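Local coordinates for initiator protein NS1 (Murine minute virus, PDB 4R94) that nicks viral DNA at the replication origin through its N-terminal, magnesium-dependent endonuclease domain and, as a full-length protein, also acts as an ATP-driven helicase, at residues K85-F90 against Y227-D232; K96-V101 against W114-E119; K105-G110 against K143-Q148; H129-G134 against Y209-K214. One frame throughout, in Å; residues are numbered along the deposited sequence.

Interaction 1: residues K85-F90 against Y227-D232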
# COMPACT_ATOMS: atom_id res chain seq x y z
N LYS A 85 8.88 9.93 -6.33
CA LYS A 85 8.76 9.15 -7.55
C LYS A 85 8.62 7.67 -7.26
O LYS A 85 7.77 6.98 -7.85
CB LYS A 85 9.96 9.38 -8.46
CG LYS A 85 9.74 8.85 -9.86
CD LYS A 85 10.50 9.68 -10.86
CE LYS A 85 9.88 9.58 -12.25
NZ LYS A 85 8.62 10.36 -12.40
N GLN A 86 9.45 7.16 -6.36
CA GLN A 86 9.40 5.73 -6.09
C GLN A 86 8.08 5.35 -5.42
O GLN A 86 7.52 4.28 -5.72
CB GLN A 86 10.59 5.29 -5.24
CG GLN A 86 10.59 3.79 -4.91
CD GLN A 86 10.86 2.92 -6.14
OE1 GLN A 86 12.01 2.59 -6.42
NE2 GLN A 86 9.80 2.56 -6.87
N VAL A 87 7.59 6.20 -4.52
CA VAL A 87 6.32 5.91 -3.85
C VAL A 87 5.17 5.90 -4.87
O VAL A 87 4.28 5.04 -4.80
CB VAL A 87 6.02 6.91 -2.73
CG1 VAL A 87 4.59 6.78 -2.25
CG2 VAL A 87 6.99 6.69 -1.57
N PHE A 88 5.20 6.82 -5.83
CA PHE A 88 4.16 6.85 -6.87
C PHE A 88 4.20 5.57 -7.72
O PHE A 88 3.16 4.98 -8.02
CB PHE A 88 4.33 8.06 -7.80
CG PHE A 88 4.23 9.37 -7.09
CD1 PHE A 88 3.58 9.47 -5.86
CD2 PHE A 88 4.80 10.51 -7.65
CE1 PHE A 88 3.50 10.69 -5.21
CE2 PHE A 88 4.72 11.73 -7.00
CZ PHE A 88 4.07 11.82 -5.78
N ILE A 89 5.40 5.17 -8.10
CA ILE A 89 5.57 3.91 -8.81
C ILE A 89 5.06 2.75 -7.96
O ILE A 89 4.32 1.93 -8.46
CB ILE A 89 7.04 3.69 -9.20
CG1 ILE A 89 7.42 4.70 -10.30
CG2 ILE A 89 7.26 2.25 -9.67
CD1 ILE A 89 8.90 4.74 -10.63
N PHE A 90 5.43 2.67 -6.69
CA PHE A 90 4.97 1.54 -5.88
C PHE A 90 3.45 1.54 -5.74
O PHE A 90 2.83 0.48 -5.72
CB PHE A 90 5.63 1.55 -4.51
CG PHE A 90 7.04 1.04 -4.49
CD1 PHE A 90 7.48 0.08 -5.40
CD2 PHE A 90 7.93 1.51 -3.54
CE1 PHE A 90 8.80 -0.40 -5.37
CE2 PHE A 90 9.23 1.03 -3.49
CZ PHE A 90 9.67 0.08 -4.41
N TYR A 227 3.23 8.82 7.37
CA TYR A 227 2.64 8.33 6.12
C TYR A 227 2.99 9.26 4.96
O TYR A 227 3.16 10.48 5.14
CB TYR A 227 1.11 8.17 6.24
CG TYR A 227 0.34 9.49 6.16
CD1 TYR A 227 0.18 10.30 7.28
CD2 TYR A 227 -0.22 9.92 4.95
CE1 TYR A 227 -0.50 11.50 7.20
CE2 TYR A 227 -0.91 11.11 4.87
CZ TYR A 227 -1.04 11.91 6.00
OH TYR A 227 -1.72 13.11 5.93
N PHE A 228 3.09 8.69 3.77
CA PHE A 228 3.31 9.45 2.55
C PHE A 228 2.02 9.85 1.85
O PHE A 228 1.84 10.99 1.45
CB PHE A 228 4.13 8.65 1.54
CG PHE A 228 5.58 8.44 1.91
CD1 PHE A 228 6.52 9.45 1.71
CD2 PHE A 228 6.01 7.21 2.37
CE1 PHE A 228 7.86 9.24 2.01
CE2 PHE A 228 7.34 6.99 2.68
CZ PHE A 228 8.27 8.01 2.50
N LEU A 229 1.14 8.87 1.70
CA LEU A 229 0.11 8.91 0.67
C LEU A 229 -0.91 7.84 1.02
O LEU A 229 -0.52 6.73 1.42
CB LEU A 229 0.74 8.63 -0.72
CG LEU A 229 -0.11 8.66 -1.98
CD1 LEU A 229 -0.32 10.10 -2.40
CD2 LEU A 229 0.56 7.88 -3.11
N SER A 230 -2.20 8.14 0.88
CA SER A 230 -3.24 7.15 1.08
C SER A 230 -4.26 7.21 -0.04
O SER A 230 -4.37 8.23 -0.73
CB SER A 230 -3.95 7.34 2.42
OG SER A 230 -3.01 7.46 3.46
N SER A 231 -5.02 6.14 -0.20
CA SER A 231 -6.11 6.13 -1.17
C SER A 231 -7.10 5.03 -0.86
O SER A 231 -6.79 4.08 -0.14
CB SER A 231 -5.59 5.93 -2.59
OG SER A 231 -4.80 4.76 -2.70
N ASP A 232 -8.30 5.14 -1.40
CA ASP A 232 -9.26 4.08 -1.16
C ASP A 232 -10.17 3.89 -2.36
O ASP A 232 -10.15 4.68 -3.31
CB ASP A 232 -10.08 4.39 0.11
CG ASP A 232 -10.83 5.70 0.01
OD1 ASP A 232 -11.74 5.80 -0.84
OD2 ASP A 232 -10.51 6.63 0.78

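Interaction 2: residues K96-V101 against W114-E119. With MG (magnesium ion), chain B.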
# COMPACT_ATOMS: atom_id res chain seq x y z
N LYS A 96 -1.77 -2.64 -9.19
CA LYS A 96 -1.74 -3.62 -10.28
C LYS A 96 -1.85 -5.04 -9.73
O LYS A 96 -2.60 -5.85 -10.26
CB LYS A 96 -0.47 -3.49 -11.12
CG LYS A 96 -0.47 -4.37 -12.36
CD LYS A 96 -1.41 -3.81 -13.40
CE LYS A 96 -1.34 -4.62 -14.69
NZ LYS A 96 -2.17 -4.00 -15.75
N CYS A 97 -1.13 -5.32 -8.64
CA CYS A 97 -1.16 -6.65 -8.05
C CYS A 97 -2.55 -7.00 -7.54
O CYS A 97 -3.05 -8.11 -7.77
CB CYS A 97 -0.16 -6.77 -6.89
SG CYS A 97 1.54 -6.72 -7.44
N LEU A 98 -3.16 -6.06 -6.83
CA LEU A 98 -4.50 -6.26 -6.29
C LEU A 98 -5.47 -6.53 -7.44
O LEU A 98 -6.27 -7.46 -7.37
CB LEU A 98 -4.96 -5.04 -5.50
CG LEU A 98 -4.14 -4.65 -4.27
CD1 LEU A 98 -4.65 -3.31 -3.76
CD2 LEU A 98 -4.21 -5.72 -3.20
N PHE A 99 -5.39 -5.71 -8.48
CA PHE A 99 -6.33 -5.83 -9.60
C PHE A 99 -6.13 -7.14 -10.37
O PHE A 99 -7.09 -7.74 -10.83
CB PHE A 99 -6.23 -4.62 -10.52
CG PHE A 99 -6.60 -3.32 -9.86
CD1 PHE A 99 -7.32 -3.30 -8.68
CD2 PHE A 99 -6.22 -2.11 -10.43
CE1 PHE A 99 -7.66 -2.10 -8.09
CE2 PHE A 99 -6.56 -0.92 -9.84
CZ PHE A 99 -7.27 -0.91 -8.67
N GLU A 100 -4.88 -7.59 -10.48
CA GLU A 100 -4.59 -8.86 -11.13
C GLU A 100 -5.23 -10.01 -10.38
O GLU A 100 -5.78 -10.92 -11.00
CB GLU A 100 -3.08 -9.07 -11.27
CG GLU A 100 -2.47 -8.16 -12.32
CD GLU A 100 -0.96 -8.28 -12.48
OE1 GLU A 100 -0.25 -8.39 -11.46
OE2 GLU A 100 -0.49 -8.25 -13.64
N VAL A 101 -5.18 -9.98 -9.04
CA VAL A 101 -5.79 -11.06 -8.28
C VAL A 101 -7.31 -10.97 -8.34
O VAL A 101 -7.98 -11.99 -8.46
CB VAL A 101 -5.28 -11.07 -6.83
CG1 VAL A 101 -5.95 -12.19 -6.04
CG2 VAL A 101 -3.77 -11.28 -6.86
N TRP A 114 -11.39 -1.22 -0.60
CA TRP A 114 -9.98 -1.25 -0.26
C TRP A 114 -9.44 0.10 0.16
O TRP A 114 -10.01 1.15 -0.13
CB TRP A 114 -9.13 -1.85 -1.41
CG TRP A 114 -9.25 -1.19 -2.77
CD1 TRP A 114 -9.98 -1.63 -3.84
CD2 TRP A 114 -8.62 0.02 -3.19
NE1 TRP A 114 -9.85 -0.76 -4.89
CE2 TRP A 114 -9.01 0.26 -4.52
CE3 TRP A 114 -7.75 0.94 -2.57
CZ2 TRP A 114 -8.58 1.38 -5.24
CZ3 TRP A 114 -7.32 2.03 -3.27
CH2 TRP A 114 -7.73 2.25 -4.61
N PHE A 115 -8.31 0.05 0.86
CA PHE A 115 -7.64 1.22 1.37
C PHE A 115 -6.15 0.95 1.31
O PHE A 115 -5.71 -0.14 1.69
CB PHE A 115 -8.06 1.51 2.82
CG PHE A 115 -7.28 2.61 3.49
CD1 PHE A 115 -7.62 3.95 3.31
CD2 PHE A 115 -6.20 2.31 4.31
CE1 PHE A 115 -6.91 4.96 3.92
CE2 PHE A 115 -5.47 3.33 4.94
CZ PHE A 115 -5.82 4.65 4.73
N VAL A 116 -5.39 1.92 0.84
CA VAL A 116 -3.96 1.79 0.68
C VAL A 116 -3.26 2.93 1.41
O VAL A 116 -3.69 4.08 1.30
CB VAL A 116 -3.62 1.81 -0.84
CG1 VAL A 116 -2.15 2.06 -1.10
CG2 VAL A 116 -4.11 0.50 -1.49
N GLN A 117 -2.23 2.64 2.21
CA GLN A 117 -1.46 3.71 2.85
C GLN A 117 0.03 3.42 2.89
O GLN A 117 0.49 2.42 3.48
CB GLN A 117 -1.95 3.98 4.28
CG GLN A 117 -1.14 5.07 4.97
CD GLN A 117 -1.96 5.80 6.03
OE1 GLN A 117 -2.99 6.39 5.72
NE2 GLN A 117 -1.50 5.76 7.28
N HIS A 118 0.79 4.30 2.25
CA HIS A 118 2.25 4.21 2.24
C HIS A 118 2.82 4.88 3.47
O HIS A 118 2.45 6.01 3.78
CB HIS A 118 2.84 4.88 1.01
CG HIS A 118 2.41 4.26 -0.28
ND1 HIS A 118 3.18 3.35 -0.95
CD2 HIS A 118 1.27 4.42 -0.99
CE1 HIS A 118 2.54 2.98 -2.06
NE2 HIS A 118 1.38 3.61 -2.09
N GLU A 119 3.74 4.18 4.12
CA GLU A 119 4.35 4.64 5.36
C GLU A 119 5.87 4.42 5.39
O GLU A 119 6.45 3.76 4.53
CB GLU A 119 3.72 3.93 6.57
CG GLU A 119 2.22 4.15 6.70
CD GLU A 119 1.63 3.54 7.96
OE1 GLU A 119 2.26 2.63 8.56
OE2 GLU A 119 0.52 3.95 8.32
MG MG B . 3.05 0.79 9.10
O HOH W 1 3.78 -1.03 9.88
O HOH W 2 4.48 2.03 10.11
O HOH W 3 1.82 0.76 10.75

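Interaction 3: residues K105-G110 against K143-Q148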
# COMPACT_ATOMS: atom_id res chain seq x y z
N LYS A 105 -10.14 -13.93 -9.74
CA LYS A 105 -11.35 -14.34 -9.05
C LYS A 105 -12.63 -13.82 -9.69
O LYS A 105 -13.72 -14.03 -9.15
CB LYS A 105 -11.29 -13.89 -7.59
CG LYS A 105 -10.26 -14.63 -6.74
CD LYS A 105 -10.46 -16.13 -6.85
CE LYS A 105 -10.07 -16.85 -5.57
NZ LYS A 105 -11.21 -16.92 -4.62
N ASN A 106 -12.50 -13.14 -10.82
CA ASN A 106 -13.64 -12.51 -11.51
C ASN A 106 -14.43 -11.59 -10.59
O ASN A 106 -15.66 -11.56 -10.62
CB ASN A 106 -14.57 -13.58 -12.08
CG ASN A 106 -13.86 -14.51 -13.03
OD1 ASN A 106 -13.25 -14.07 -14.00
ND2 ASN A 106 -13.91 -15.80 -12.74
N ILE A 107 -13.71 -10.84 -9.75
CA ILE A 107 -14.36 -9.90 -8.86
C ILE A 107 -14.44 -8.52 -9.50
O ILE A 107 -13.43 -7.93 -9.91
CB ILE A 107 -13.62 -9.80 -7.50
CG1 ILE A 107 -13.64 -11.16 -6.80
CG2 ILE A 107 -14.29 -8.80 -6.62
CD1 ILE A 107 -12.81 -11.22 -5.53
N PHE A 108 -15.67 -8.03 -9.62
CA PHE A 108 -15.96 -6.70 -10.15
C PHE A 108 -15.39 -5.67 -9.17
O PHE A 108 -15.71 -5.73 -7.98
CB PHE A 108 -17.47 -6.53 -10.33
CG PHE A 108 -17.90 -5.20 -10.89
CD1 PHE A 108 -17.99 -5.02 -12.26
CD2 PHE A 108 -18.28 -4.17 -10.05
CE1 PHE A 108 -18.41 -3.81 -12.78
CE2 PHE A 108 -18.70 -2.96 -10.56
CZ PHE A 108 -18.76 -2.77 -11.92
N PRO A 109 -14.54 -4.75 -9.65
CA PRO A 109 -13.82 -3.83 -8.76
C PRO A 109 -14.74 -3.03 -7.85
O PRO A 109 -14.39 -2.73 -6.69
CB PRO A 109 -13.07 -2.92 -9.73
CG PRO A 109 -12.91 -3.73 -10.96
CD PRO A 109 -14.17 -4.55 -11.07
N GLY A 110 -15.92 -2.70 -8.35
CA GLY A 110 -16.91 -2.01 -7.55
C GLY A 110 -17.50 -2.81 -6.40
O GLY A 110 -18.16 -2.23 -5.53
N LYS A 143 -4.71 -16.81 3.08
CA LYS A 143 -3.41 -17.39 2.73
C LYS A 143 -3.18 -17.43 1.22
O LYS A 143 -2.09 -17.11 0.75
CB LYS A 143 -3.28 -18.80 3.29
CG LYS A 143 -3.08 -18.84 4.80
CD LYS A 143 -3.52 -20.19 5.36
CE LYS A 143 -2.80 -20.51 6.65
NZ LYS A 143 -1.37 -20.80 6.40
N TRP A 144 -4.20 -17.85 0.48
CA TRP A 144 -4.15 -17.86 -0.98
C TRP A 144 -3.92 -16.45 -1.52
O TRP A 144 -3.12 -16.26 -2.44
CB TRP A 144 -5.43 -18.45 -1.56
CG TRP A 144 -5.46 -18.53 -3.06
CD1 TRP A 144 -5.07 -19.59 -3.84
CD2 TRP A 144 -5.92 -17.52 -3.97
NE1 TRP A 144 -5.26 -19.30 -5.17
CE2 TRP A 144 -5.79 -18.04 -5.28
CE3 TRP A 144 -6.44 -16.23 -3.81
CZ2 TRP A 144 -6.14 -17.31 -6.41
CZ3 TRP A 144 -6.80 -15.51 -4.93
CH2 TRP A 144 -6.65 -16.05 -6.21
N TRP A 145 -4.63 -15.48 -0.95
CA TRP A 145 -4.50 -14.10 -1.41
C TRP A 145 -3.08 -13.61 -1.18
O TRP A 145 -2.48 -13.00 -2.08
CB TRP A 145 -5.52 -13.18 -0.69
CG TRP A 145 -6.74 -12.92 -1.53
CD1 TRP A 145 -7.87 -13.69 -1.60
CD2 TRP A 145 -6.95 -11.82 -2.42
NE1 TRP A 145 -8.77 -13.13 -2.48
CE2 TRP A 145 -8.23 -11.98 -3.00
CE3 TRP A 145 -6.18 -10.70 -2.79
CZ2 TRP A 145 -8.75 -11.07 -3.93
CZ3 TRP A 145 -6.70 -9.80 -3.70
CH2 TRP A 145 -7.97 -9.99 -4.26
N ARG A 146 -2.52 -13.87 0.00
CA ARG A 146 -1.15 -13.44 0.27
C ARG A 146 -0.17 -14.06 -0.71
O ARG A 146 0.73 -13.38 -1.22
CB ARG A 146 -0.71 -13.77 1.70
CG ARG A 146 0.61 -13.09 2.10
CD ARG A 146 1.49 -13.98 2.99
NE ARG A 146 1.98 -15.14 2.26
CZ ARG A 146 2.98 -15.12 1.39
NH1 ARG A 146 3.62 -13.98 1.14
NH2 ARG A 146 3.36 -16.23 0.75
N ARG A 147 -0.34 -15.34 -0.99
CA ARG A 147 0.57 -16.01 -1.93
C ARG A 147 0.49 -15.43 -3.34
O ARG A 147 1.52 -15.16 -3.96
CB ARG A 147 0.29 -17.51 -1.96
CG ARG A 147 1.22 -18.25 -2.91
CD ARG A 147 1.13 -19.75 -2.70
NE ARG A 147 -0.25 -20.23 -2.76
CZ ARG A 147 -0.90 -20.50 -3.89
NH1 ARG A 147 -0.29 -20.34 -5.06
NH2 ARG A 147 -2.15 -20.93 -3.85
N GLN A 148 -0.73 -15.24 -3.84
CA GLN A 148 -0.94 -14.72 -5.18
C GLN A 148 -0.40 -13.30 -5.30
O GLN A 148 0.28 -12.96 -6.28
CB GLN A 148 -2.42 -14.73 -5.54
CG GLN A 148 -2.98 -16.13 -5.67
CD GLN A 148 -2.32 -16.90 -6.79
OE1 GLN A 148 -2.10 -16.35 -7.87
NE2 GLN A 148 -2.00 -18.16 -6.54

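Interaction 4: residues H129-G134 against Y209-K214. With MG (magnesium ion), chain B.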
# COMPACT_ATOMS: atom_id res chain seq x y z
N HIS A 129 0.58 -0.45 3.51
CA HIS A 129 -0.56 -1.16 4.05
C HIS A 129 -1.69 -1.24 3.04
O HIS A 129 -2.03 -0.25 2.39
CB HIS A 129 -1.07 -0.47 5.31
CG HIS A 129 -0.11 -0.53 6.44
ND1 HIS A 129 -0.13 -1.53 7.37
CD2 HIS A 129 0.90 0.30 6.79
CE1 HIS A 129 0.82 -1.32 8.27
NE2 HIS A 129 1.47 -0.22 7.93
N VAL A 130 -2.28 -2.42 2.93
CA VAL A 130 -3.49 -2.60 2.15
C VAL A 130 -4.57 -3.30 2.97
O VAL A 130 -4.35 -4.40 3.48
CB VAL A 130 -3.24 -3.42 0.88
CG1 VAL A 130 -4.55 -3.60 0.09
CG2 VAL A 130 -2.16 -2.77 0.05
N LEU A 131 -5.73 -2.68 3.06
CA LEU A 131 -6.92 -3.35 3.57
C LEU A 131 -7.80 -3.68 2.39
O LEU A 131 -8.05 -2.80 1.56
CB LEU A 131 -7.67 -2.47 4.57
CG LEU A 131 -6.88 -1.96 5.78
CD1 LEU A 131 -7.81 -1.16 6.70
CD2 LEU A 131 -6.20 -3.11 6.53
N ILE A 132 -8.28 -4.91 2.28
CA ILE A 132 -9.13 -5.24 1.14
C ILE A 132 -10.11 -6.37 1.48
O ILE A 132 -9.73 -7.37 2.11
CB ILE A 132 -8.29 -5.63 -0.11
CG1 ILE A 132 -9.18 -5.89 -1.32
CG2 ILE A 132 -7.39 -6.83 0.19
CD1 ILE A 132 -8.41 -5.91 -2.63
N GLY A 133 -11.36 -6.19 1.07
CA GLY A 133 -12.37 -7.20 1.31
C GLY A 133 -13.66 -6.88 0.57
O GLY A 133 -13.73 -5.94 -0.24
N GLY A 134 -14.68 -7.68 0.85
CA GLY A 134 -15.98 -7.48 0.23
C GLY A 134 -16.76 -8.78 0.24
O GLY A 134 -16.32 -9.76 0.84
N TYR A 209 -9.56 5.09 13.23
CA TYR A 209 -8.93 5.08 14.55
C TYR A 209 -7.43 4.80 14.51
O TYR A 209 -6.76 4.89 15.54
CB TYR A 209 -9.60 4.03 15.44
CG TYR A 209 -11.06 4.29 15.71
CD1 TYR A 209 -11.51 5.56 16.04
CD2 TYR A 209 -11.99 3.26 15.65
CE1 TYR A 209 -12.85 5.80 16.29
CE2 TYR A 209 -13.33 3.48 15.90
CZ TYR A 209 -13.75 4.76 16.22
OH TYR A 209 -15.09 5.00 16.48
N TYR A 210 -6.89 4.45 13.34
CA TYR A 210 -5.47 4.15 13.28
C TYR A 210 -4.78 4.78 12.05
O TYR A 210 -3.90 5.63 12.21
CB TYR A 210 -5.24 2.62 13.32
CG TYR A 210 -3.78 2.27 13.30
CD1 TYR A 210 -2.95 2.57 14.38
CD2 TYR A 210 -3.21 1.67 12.18
CE1 TYR A 210 -1.60 2.27 14.35
CE2 TYR A 210 -1.86 1.36 12.15
CZ TYR A 210 -1.06 1.66 13.23
OH TYR A 210 0.28 1.36 13.17
N PHE A 211 -5.13 4.39 10.83
CA PHE A 211 -4.33 4.91 9.72
C PHE A 211 -4.44 6.43 9.55
O PHE A 211 -3.46 7.10 9.23
CB PHE A 211 -4.67 4.21 8.40
CG PHE A 211 -4.19 2.79 8.35
CD1 PHE A 211 -2.83 2.52 8.41
CD2 PHE A 211 -5.08 1.73 8.31
CE1 PHE A 211 -2.35 1.21 8.39
CE2 PHE A 211 -4.63 0.41 8.29
CZ PHE A 211 -3.26 0.15 8.35
N LEU A 212 -5.62 6.98 9.81
CA LEU A 212 -5.80 8.43 9.72
C LEU A 212 -5.18 9.21 10.90
O LEU A 212 -5.20 10.44 10.91
CB LEU A 212 -7.30 8.77 9.59
CG LEU A 212 -7.98 8.32 8.29
CD1 LEU A 212 -9.39 8.92 8.15
CD2 LEU A 212 -7.11 8.65 7.07
N THR A 213 -4.64 8.51 11.89
CA THR A 213 -3.99 9.21 13.00
C THR A 213 -2.51 9.51 12.75
O THR A 213 -1.89 10.21 13.55
CB THR A 213 -4.07 8.41 14.33
OG1 THR A 213 -3.21 7.26 14.27
CG2 THR A 213 -5.49 7.98 14.63
N LYS A 214 -1.94 8.98 11.66
CA LYS A 214 -0.51 9.12 11.42
C LYS A 214 -0.12 10.55 11.04
O LYS A 214 -0.94 11.33 10.55
CB LYS A 214 -0.04 8.15 10.32
CG LYS A 214 -0.38 6.67 10.54
CD LYS A 214 0.23 6.12 11.83
CE LYS A 214 -0.07 4.62 11.98
NZ LYS A 214 0.76 3.74 11.07
MG MG B . 3.05 0.79 9.10
O HOH W 3 1.82 0.76 10.75
O HOH W 1 3.78 -1.03 9.88
O HOH W 2 4.48 2.03 10.11

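Interaction 1: residues K85-F90 against Y227-D232
V87 and F228 meet because of how each leaves its backbone. In V87 the branch CG1 stands opposite the backbone N (chi1 168°), which puts CG2 beside that N and aims the two methyls at different residues of the strand. F228 has CG opposite its own carbonyl carbon (chi1 -70°), a setting that carries the ring toward the helix with one face turned to V87. CG2 of V87 sits 4.1 Å from the centroid of the F228 ring and only 9° off the ring normal, a CH-pi contact made almost over the middle of the ring. The other methyl, V87 CG1, lies 4.3 Å from L229 CD2. That same leucine methyl also reaches F88, whose ring takes it at the edge, near the ring plane, with CD1 of F88 at 4.4 Å from CD2 of L229. One leucine branch thus serves two successive helix residues. The contact is wholly apolar and fully buried, and its distances are those of relaxed van der Waals packing.

The axes of the short segments 85-90 and 227-232 come within 9.6 Å and run roughly parallel. F228 and L229 both point at the helix because the strand forms a classic beta bulge here, both residues bonding through the backbone to H118 of the antiparallel strand 112-121, which also carries the metal ligand E119. T66 and W67 of helix 54-70 also touch L229. This is a helix packed on the face of the central antiparallel sheet, the alpha/beta core of the nickase domain found in HUH-type replication initiators.

Interaction 2: residues K96-V101 against W114-E119
L98 is the first residue of 96-101 to meet strand 114-119, two positions after K96, whose NZ is salt-bridged to E53 and E55. L98 is directed toward the strand, and its branch CD1 stops 4.5 Å from CG2 of V116, a loose apolar touch between two methyls. V130 of the adjoining strand also packs on L98.

F99 comes in with its ring rim. Its CG stands opposite the carbonyl carbon (chi1 -63°), which carries the ring forward until CE1 is 4.1 Å from NE1 of W114. The indole nitrogen lies near the plane of the phenyl ring, at its edge, and the two side chains cross at about a right angle. The indole reaches over from a first torsion of 56°, with CG lodged between the backbone N and the carbonyl carbon. Here helix 81-104 lies over the antiparallel sheet of the HUH-type nuclease fold, and the far end of the same strand runs into the metal site.

Beyond E100, which bonds through OE1 to W156, V101 turns to W145 and L149 of helix 142-160. On the strand, E119 OE1 binds the magnesium ion at 2.1 Å, together with H127, H129 and three waters. The other carboxylate oxygen, E119 OE2, accepts Q117 NE2 at 2.9 Å on its anti lone pair, close to the amide plane, and is also bridged by K214.

Interaction 3: residues K105-G110 against K143-Q148
The indole of W144 is held between the aliphatic parts of two polar side chains, K105 on one face and Q148 on the other. CE of K105 lies 3.5 Å above the plane, displaced toward the rim of the six-membered ring, and is 3.6 Å from CH2 of W144. Against the opposite face sits CG of Q148, one helical turn on, over the ring centre, while CD1 of W145 meets the edge in plane.

The lysine chain bends at each torsion from chi2 onward and folds over the ring, running against the direction of the indole: CG and CD are also close, with K105 CD 3.9 Å from W144 CH2. NZ ends 5.0 Å from the centroid of the six-membered ring and 21° off its normal, a longer cation-pi contact beside the closer CH-pi one from CE.

W145 meets the loop differently, since CD1 of I107 approaches its ring at the edge, 4.4 Å from CZ2. The rings of F26 and F137 also meet this indole.

N106, between K105 and I107, has a positive phi and closes helix 81-104 with a Schellman motif. The contact therefore joins the helix's C-terminal exit to helix 142-160, at a partly buried margin of the nuclease domain, away from its metal site.

Interaction 4: residues H129-G134 against Y209-K214
Aromatic and apolar contacts come first: two atoms of the F211 ring, CE1 and CE2 on either side of CZ, reach H129 and L131. CE1 of F211 lies over one face of the imidazole, offset toward its rim and 3.4 Å from CG of H129. The two rings meet obliquely, planes at 55° and centroids 4.9 Å apart. CE2 of F211 touches CD1 of L131 at 3.9 Å. With its CG opposite the carbonyl carbon (chi1 -71°), F211 extends to the strand, and CD2 of Y210 lies over the centre of one face of its ring.

Metal binding comes next. NE2 of H129 supplies another ligand of the magnesium ion, at 2.2 Å. The phenyl packing against H129 probably limits rotation of the ligand ring. H129 of the assigned RCR-2 motif here meets the RCR-3 segment at the end of helix 203-211, as in HUH nucleases, and Y210 is the active-site tyrosine.

Hydrogen bonds remain. OH of Y210 is 2.9 Å from water 3, itself a magnesium ligand, so the tyrosine reaches the metal through water. The backbone O of Y210 accepts both T213 OG1, at 2.7 Å in the carbonyl plane, and T213 N.

Overall arrangement
Interactions 1 and 2 both use helix 81-104, at successive places along it, and pack it on neighbouring strands of the same sheet, 227-232 and 112-121. Interactions 1 and 4 are buried, 2 and 3 only partly. Interaction 1 is wholly apolar, whereas interaction 2 shares its strand with the metal site. Interaction 3 takes up the chain just beyond that helix, its centre about 15 Å from that of the chain, and there a lysine over an indole is added to apolar packing. V101 of interaction 2 touches both tryptophans of interaction 3. Interaction 4 adds metal and water chemistry: it shares the magnesium ion with interaction 2, tied by the E119–K214 salt bridge.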